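Local coordinates for cellulase (Clostridium cellulovorans, PDB 6UI3), which hydrolyses beta-1,4-glucan chains as a broad-specificity endoglucanase of subfamily GH5_4, this chain being the catalytic domain of a longer protein, at residues Met100-Asn105 against Asp143-Asp148; Gln133-Phe138 against Glu185-Arg190. All coordinates share one frame; numbering follows the deposited sequence.

Interaction 1 (Met100-Asn105 against Asp143-Asp148)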
loop_
_atom_site.group_PDB
_atom_site.type_symbol
_atom_site.label_atom_id
_atom_site.label_comp_id
_atom_site.label_asym_id
_atom_site.label_seq_id
_atom_site.Cartn_x
_atom_site.Cartn_y
_atom_site.Cartn_z
ATOM N N MET A 100 -5.475 11.532 9.532
ATOM C CA MET A 100 -5.328 10.763 8.306
ATOM C C MET A 100 -5.250 9.286 8.647
ATOM O O MET A 100 -4.756 8.903 9.709
ATOM C CB MET A 100 -4.040 11.147 7.580
ATOM C CG MET A 100 -3.982 12.603 7.186
ATOM S SD MET A 100 -2.319 13.147 6.683
ATOM C CE MET A 100 -2.516 12.834 4.962
ATOM N N TYR A 101 -5.700 8.445 7.719
ATOM C CA TYR A 101 -5.453 7.015 7.808
ATOM C C TYR A 101 -3.965 6.745 7.631
ATOM O O TYR A 101 -3.259 7.448 6.894
ATOM C CB TYR A 101 -6.253 6.256 6.740
ATOM C CG TYR A 101 -7.724 6.240 7.063
ATOM C CD1 TYR A 101 -8.562 7.242 6.620
ATOM C CD2 TYR A 101 -8.260 5.242 7.873
ATOM C CE1 TYR A 101 -9.895 7.252 6.952
ATOM C CE2 TYR A 101 -9.589 5.242 8.208
ATOM C CZ TYR A 101 -10.396 6.244 7.759
ATOM O OH TYR A 101 -11.713 6.229 8.122
ATOM N N ALA A 102 -3.487 5.714 8.322
ATOM C CA ALA A 102 -2.112 5.243 8.231
ATOM C C ALA A 102 -2.129 3.741 8.026
ATOM O O ALA A 102 -2.786 3.022 8.787
ATOM C CB ALA A 102 -1.362 5.544 9.527
ATOM N N ILE A 103 -1.405 3.258 7.017
ATOM C CA ILE A 103 -1.309 1.824 6.728
ATOM C C ILE A 103 0.120 1.399 7.029
ATOM O O ILE A 103 1.061 1.990 6.492
ATOM C CB ILE A 103 -1.658 1.514 5.259
ATOM C CG1 ILE A 103 -3.113 1.886 4.949
ATOM C CG2 ILE A 103 -1.396 0.037 4.934
ATOM C CD1 ILE A 103 -3.385 2.109 3.476
ATOM N N VAL A 104 0.293 0.366 7.861
ATOM C CA VAL A 104 1.595 -0.237 8.147
ATOM C C VAL A 104 1.605 -1.655 7.584
ATOM O O VAL A 104 0.611 -2.377 7.685
ATOM C CB VAL A 104 1.860 -0.256 9.665
ATOM C CG1 VAL A 104 3.129 -1.055 9.997
ATOM C CG2 VAL A 104 2.006 1.136 10.221
ATOM N N ASN A 105 2.742 -2.065 7.011
ATOM C CA ASN A 105 2.836 -3.365 6.359
ATOM C C ASN A 105 4.162 -4.041 6.716
ATOM O O ASN A 105 4.903 -3.597 7.590
ATOM C CB ASN A 105 2.638 -3.219 4.839
ATOM C CG ASN A 105 3.818 -2.571 4.136
ATOM O OD1 ASN A 105 4.837 -2.260 4.756
ATOM N ND2 ASN A 105 3.676 -2.345 2.823
ATOM N N ASP A 143 -9.094 3.240 14.760
ATOM C CA ASP A 143 -9.452 2.611 13.500
ATOM C C ASP A 143 -8.868 3.306 12.284
ATOM O O ASP A 143 -9.038 2.798 11.171
ATOM C CB ASP A 143 -10.979 2.470 13.368
ATOM C CG ASP A 143 -11.723 3.792 13.378
ATOM O OD1 ASP A 143 -11.117 4.864 13.178
ATOM O OD2 ASP A 143 -12.959 3.763 13.583
ATOM N N LYS A 144 -8.163 4.417 12.449
ATOM C CA LYS A 144 -7.464 5.007 11.313
ATOM C C LYS A 144 -6.126 4.336 11.033
ATOM O O LYS A 144 -5.541 4.586 9.977
ATOM C CB LYS A 144 -7.341 6.514 11.478
ATOM C CG LYS A 144 -8.701 7.195 11.280
ATOM C CD LYS A 144 -8.576 8.607 10.771
ATOM C CE LYS A 144 -9.938 9.206 10.479
ATOM N NZ LYS A 144 -10.693 9.452 11.726
ATOM N N LEU A 145 -5.660 3.453 11.909
ATOM C CA LEU A 145 -4.514 2.597 11.633
ATOM C C LEU A 145 -5.000 1.290 11.012
ATOM O O LEU A 145 -5.828 0.584 11.596
ATOM C CB LEU A 145 -3.740 2.318 12.918
ATOM C CG LEU A 145 -2.560 1.340 12.788
ATOM C CD1 LEU A 145 -1.498 1.871 11.854
ATOM C CD2 LEU A 145 -1.970 1.078 14.164
ATOM N N ILE A 146 -4.457 0.963 9.846
ATOM C CA ILE A 146 -4.813 -0.206 9.051
ATOM C C ILE A 146 -3.552 -1.052 8.879
ATOM O O ILE A 146 -2.456 -0.497 8.752
ATOM C CB ILE A 146 -5.315 0.272 7.670
ATOM C CG1 ILE A 146 -6.564 1.151 7.801
ATOM C CG2 ILE A 146 -5.534 -0.924 6.722
ATOM C CD1 ILE A 146 -6.891 1.930 6.533
ATOM N N PHE A 147 -3.692 -2.377 8.869
ATOM C CA PHE A 147 -2.571 -3.285 8.628
ATOM C C PHE A 147 -2.684 -3.907 7.236
ATOM O O PHE A 147 -3.790 -4.212 6.779
ATOM C CB PHE A 147 -2.575 -4.414 9.664
ATOM C CG PHE A 147 -2.346 -3.976 11.099
ATOM C CD1 PHE A 147 -1.683 -2.796 11.413
ATOM C CD2 PHE A 147 -2.784 -4.784 12.144
ATOM C CE1 PHE A 147 -1.454 -2.441 12.754
ATOM C CE2 PHE A 147 -2.559 -4.430 13.466
ATOM C CZ PHE A 147 -1.904 -3.262 13.767
ATOM N N ASP A 148 -1.544 -4.122 6.579
ATOM C CA ASP A 148 -1.426 -4.679 5.221
ATOM C C ASP A 148 -0.442 -5.837 5.343
ATOM O O ASP A 148 0.723 -5.625 5.680
ATOM C CB ASP A 148 -0.964 -3.526 4.312
ATOM C CG ASP A 148 -0.501 -3.934 2.911
ATOM O OD1 ASP A 148 -0.558 -5.126 2.524
ATOM O OD2 ASP A 148 -0.074 -2.987 2.172
#

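Interaction 2 (Gln133-Phe138 against Glu185-Arg190)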
loop_
_atom_site.group_PDB
_atom_site.type_symbol
_atom_site.label_atom_id
_atom_site.label_comp_id
_atom_site.label_asym_id
_atom_site.label_seq_id
_atom_site.Cartn_x
_atom_site.Cartn_y
_atom_site.Cartn_z
ATOM N N GLN A 133 3.970 -9.070 17.131
ATOM C CA GLN A 133 4.628 -7.913 17.738
ATOM C C GLN A 133 4.035 -6.586 17.272
ATOM O O GLN A 133 3.804 -5.686 18.085
ATOM C CB GLN A 133 6.121 -7.938 17.420
ATOM C CG GLN A 133 6.879 -9.040 18.118
ATOM C CD GLN A 133 8.302 -9.103 17.628
ATOM O OE1 GLN A 133 9.151 -8.362 18.113
ATOM N NE2 GLN A 133 8.562 -9.949 16.649
ATOM N N ILE A 134 3.844 -6.416 15.965
ATOM C CA ILE A 134 3.279 -5.160 15.464
ATOM C C ILE A 134 1.885 -4.957 16.042
ATOM O O ILE A 134 1.549 -3.887 16.563
ATOM C CB ILE A 134 3.249 -5.126 13.920
ATOM C CG1 ILE A 134 4.646 -5.292 13.325
ATOM C CG2 ILE A 134 2.604 -3.813 13.428
ATOM C CD1 ILE A 134 4.643 -5.562 11.842
ATOM N N ALA A 135 1.050 -5.986 15.931
ATOM C CA ALA A 135 -0.316 -5.903 16.429
ATOM C C ALA A 135 -0.335 -5.597 17.922
ATOM O O ALA A 135 -1.085 -4.726 18.380
ATOM C CB ALA A 135 -1.058 -7.198 16.096
ATOM N N ASN A 136 0.481 -6.306 18.706
ATOM C CA ASN A 136 0.474 -6.053 20.143
ATOM C C ASN A 136 0.885 -4.616 20.442
ATOM O O ASN A 136 0.307 -3.967 21.321
ATOM C CB ASN A 136 1.411 -6.998 20.900
ATOM C CG ASN A 136 0.803 -8.341 21.187
ATOM O OD1 ASN A 136 1.523 -9.317 21.370
ATOM N ND2 ASN A 136 -0.507 -8.393 21.293
ATOM N N HIS A 137 1.887 -4.104 19.720
ATOM C CA HIS A 137 2.364 -2.751 19.982
ATOM C C HIS A 137 1.264 -1.719 19.757
ATOM O O HIS A 137 1.158 -0.731 20.499
ATOM C CB HIS A 137 3.559 -2.425 19.087
ATOM C CG HIS A 137 4.250 -1.165 19.486
ATOM N ND1 HIS A 137 5.113 -1.125 20.554
ATOM C CD2 HIS A 137 4.177 0.099 19.008
ATOM C CE1 HIS A 137 5.552 0.113 20.715
ATOM N NE2 HIS A 137 5.003 0.874 19.788
ATOM N N PHE A 138 0.452 -1.920 18.724
ATOM C CA PHE A 138 -0.536 -0.943 18.294
ATOM C C PHE A 138 -1.972 -1.335 18.661
ATOM O O PHE A 138 -2.920 -0.765 18.108
ATOM C CB PHE A 138 -0.438 -0.750 16.774
ATOM C CG PHE A 138 0.813 -0.050 16.290
ATOM C CD1 PHE A 138 0.888 1.335 16.322
ATOM C CD2 PHE A 138 1.891 -0.759 15.767
ATOM C CE1 PHE A 138 2.006 2.008 15.865
ATOM C CE2 PHE A 138 3.028 -0.094 15.305
ATOM C CZ PHE A 138 3.085 1.301 15.350
ATOM N N GLU A 185 -8.364 -6.251 21.737
ATOM C CA GLU A 185 -8.694 -4.820 21.815
ATOM C C GLU A 185 -9.092 -4.337 20.418
ATOM O O GLU A 185 -9.886 -4.997 19.733
ATOM C CB GLU A 185 -7.577 -4.040 22.510
ATOM C CG GLU A 185 -7.333 -4.506 23.944
ATOM C CD GLU A 185 -6.373 -3.638 24.725
ATOM O OE1 GLU A 185 -6.173 -2.457 24.377
ATOM O OE2 GLU A 185 -5.825 -4.154 25.726
ATOM N N ASN A 186 -8.546 -3.219 19.931
ATOM C CA ASN A 186 -9.003 -2.657 18.668
ATOM C C ASN A 186 -8.577 -3.504 17.480
ATOM O O ASN A 186 -9.169 -3.383 16.403
ATOM C CB ASN A 186 -8.524 -1.211 18.517
ATOM C CG ASN A 186 -9.373 -0.235 19.294
ATOM O OD1 ASN A 186 -10.377 -0.610 19.906
ATOM N ND2 ASN A 186 -8.963 1.022 19.295
ATOM N N ASN A 187 -7.592 -4.391 17.648
ATOM C CA ASN A 187 -7.192 -5.267 16.554
ATOM C C ASN A 187 -8.284 -6.250 16.161
ATOM O O ASN A 187 -8.276 -6.743 15.030
ATOM C CB ASN A 187 -5.915 -6.032 16.886
ATOM C CG ASN A 187 -4.718 -5.121 17.002
ATOM O OD1 ASN A 187 -4.681 -4.021 16.432
ATOM N ND2 ASN A 187 -3.736 -5.556 17.764
ATOM N N ALA A 188 -9.219 -6.538 17.059
ATOM C CA ALA A 188 -10.345 -7.402 16.715
ATOM C C ALA A 188 -11.302 -6.719 15.735
ATOM O O ALA A 188 -12.102 -7.412 15.104
ATOM C CB ALA A 188 -11.081 -7.877 17.968
ATOM N N LYS A 189 -11.224 -5.389 15.586
ATOM C CA LYS A 189 -12.160 -4.600 14.784
ATOM C C LYS A 189 -11.467 -3.754 13.716
ATOM O O LYS A 189 -12.132 -2.975 13.018
ATOM C CB LYS A 189 -12.980 -3.688 15.696
ATOM C CG LYS A 189 -13.932 -4.432 16.601
ATOM C CD LYS A 189 -14.731 -3.452 17.446
ATOM C CE LYS A 189 -15.653 -4.167 18.420
ATOM N NZ LYS A 189 -16.423 -3.203 19.259
ATOM N N ARG A 190 -10.161 -3.906 13.561
ATOM C CA ARG A 190 -9.362 -3.096 12.650
ATOM C C ARG A 190 -9.445 -3.632 11.221
ATOM O O ARG A 190 -9.434 -4.842 11.005
ATOM C CB ARG A 190 -7.902 -3.208 13.123
ATOM C CG ARG A 190 -6.930 -2.336 12.373
ATOM C CD ARG A 190 -5.512 -2.348 12.959
ATOM N NE ARG A 190 -5.446 -2.186 14.414
ATOM C CZ ARG A 190 -5.774 -1.081 15.079
ATOM N NH1 ARG A 190 -6.195 0.005 14.443
ATOM N NH2 ARG A 190 -5.714 -1.078 16.404
#

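Interaction 1 (Met100-Asn105 against Asp143-Asp148)
Y101 and K144 meet at the start of two parallel strands, side chains crossing at about a right angle. With chi1 of K144 at -72°, CG stands anti to the carbonyl carbon and passes over one face of the Y101 ring, a CH-pi contact 4.0 Å from the ring centroid. The chain then runs on extended and bends at its last torsion, bringing CE to 4.0 Å from both CE1 and CZ of Y101. NZ makes a salt bridge with D99, and its pull on the ring is weak at most; the Y101 hydroxyl bonds to D22 and R12. Further along, I146 CD1 reaches 3.8 Å from Y101 CD2. I103, I146 and D148 share one face of the sheet, where I103 CG1 lies 3.9 Å from I146 CB. I103 CG2, anti to its backbone N, reaches the other way along the strand to D148 CB at 3.6 Å. N105 and D148 lie side by side, amide and carboxylate planes 65° apart; their polar ends turn elsewhere, N105 OD1 to V67 N and D148 to R64 in a salt bridge. On the helix-facing side, L145 CD1 packs 3.9 Å from V104 CG2, with V92 covering A102 and V104. Between the faces, A102 and V104 each donate and accept one backbone bond, linking them to K144, I146 and D148. This is the regular ladder between neighbouring parallel strands of a TIM barrel.

Interaction 2 (Gln133-Phe138 against Glu185-Arg190)
The side-chain amide of N187 reaches across to the last turn of helix 120-137, where ND2 donates to A135 O at 2.8 Å, the sole hydrogen bond between the two segments. The oxygen lies in the amide plane, but the donor approaches from above the A135 carbonyl plane, at a C=O...N angle of only 106°. A135 CB also rests against this nitrogen, 3.6 Å from ND2, which has a second partner in T183 OG1. The other end of the amide is gripped from its own segment: R190, bent at chi3 (-47°), presents its side edge, and both NE and NH2 donate to N187 OD1, at 2.8 Å and 3.1 Å. Donors at OD1 and acceptors at ND2 together fix which way the amide is flipped. R190 NH2 comes within 3.3 Å of F138 O, too bent for a hydrogen bond; NH2 bonds to Y141 O instead. Away from this close group the fit is loose. N136 is exposed and barely brushes the other segment, while E185, A188 and K189 face outward without touching 133-138. With so little surface buried, the contact relies on directed polar bonds: a buried amide, perhaps polarised by the arginine at its oxygen, ties the short 3-10 turn around N187 to the helix end.

Overall arrangement
The centres of interactions 1 and 2 lie about 11 Å apart, on the same side of the chain's centre, and their segments alternate in sequence: 100-105, 133-138, 143-148, 185-190. Helix 120-137 is the crossover that joins strand 101-105 to strand 145-148, so interaction 1 closes a beta-alpha-beta unit, while interaction 2 ties the end of that helix to the loop leading from helix 163-182 into the next barrel strand, 192-195. The two touch directly: R190 NH1 probably bonds to L145 O at 2.9 Å, and F147 packs against N187 and R190. Neighbouring strands are thus joined within the sheet, and the crossover helix is held to the loop entering the next strand.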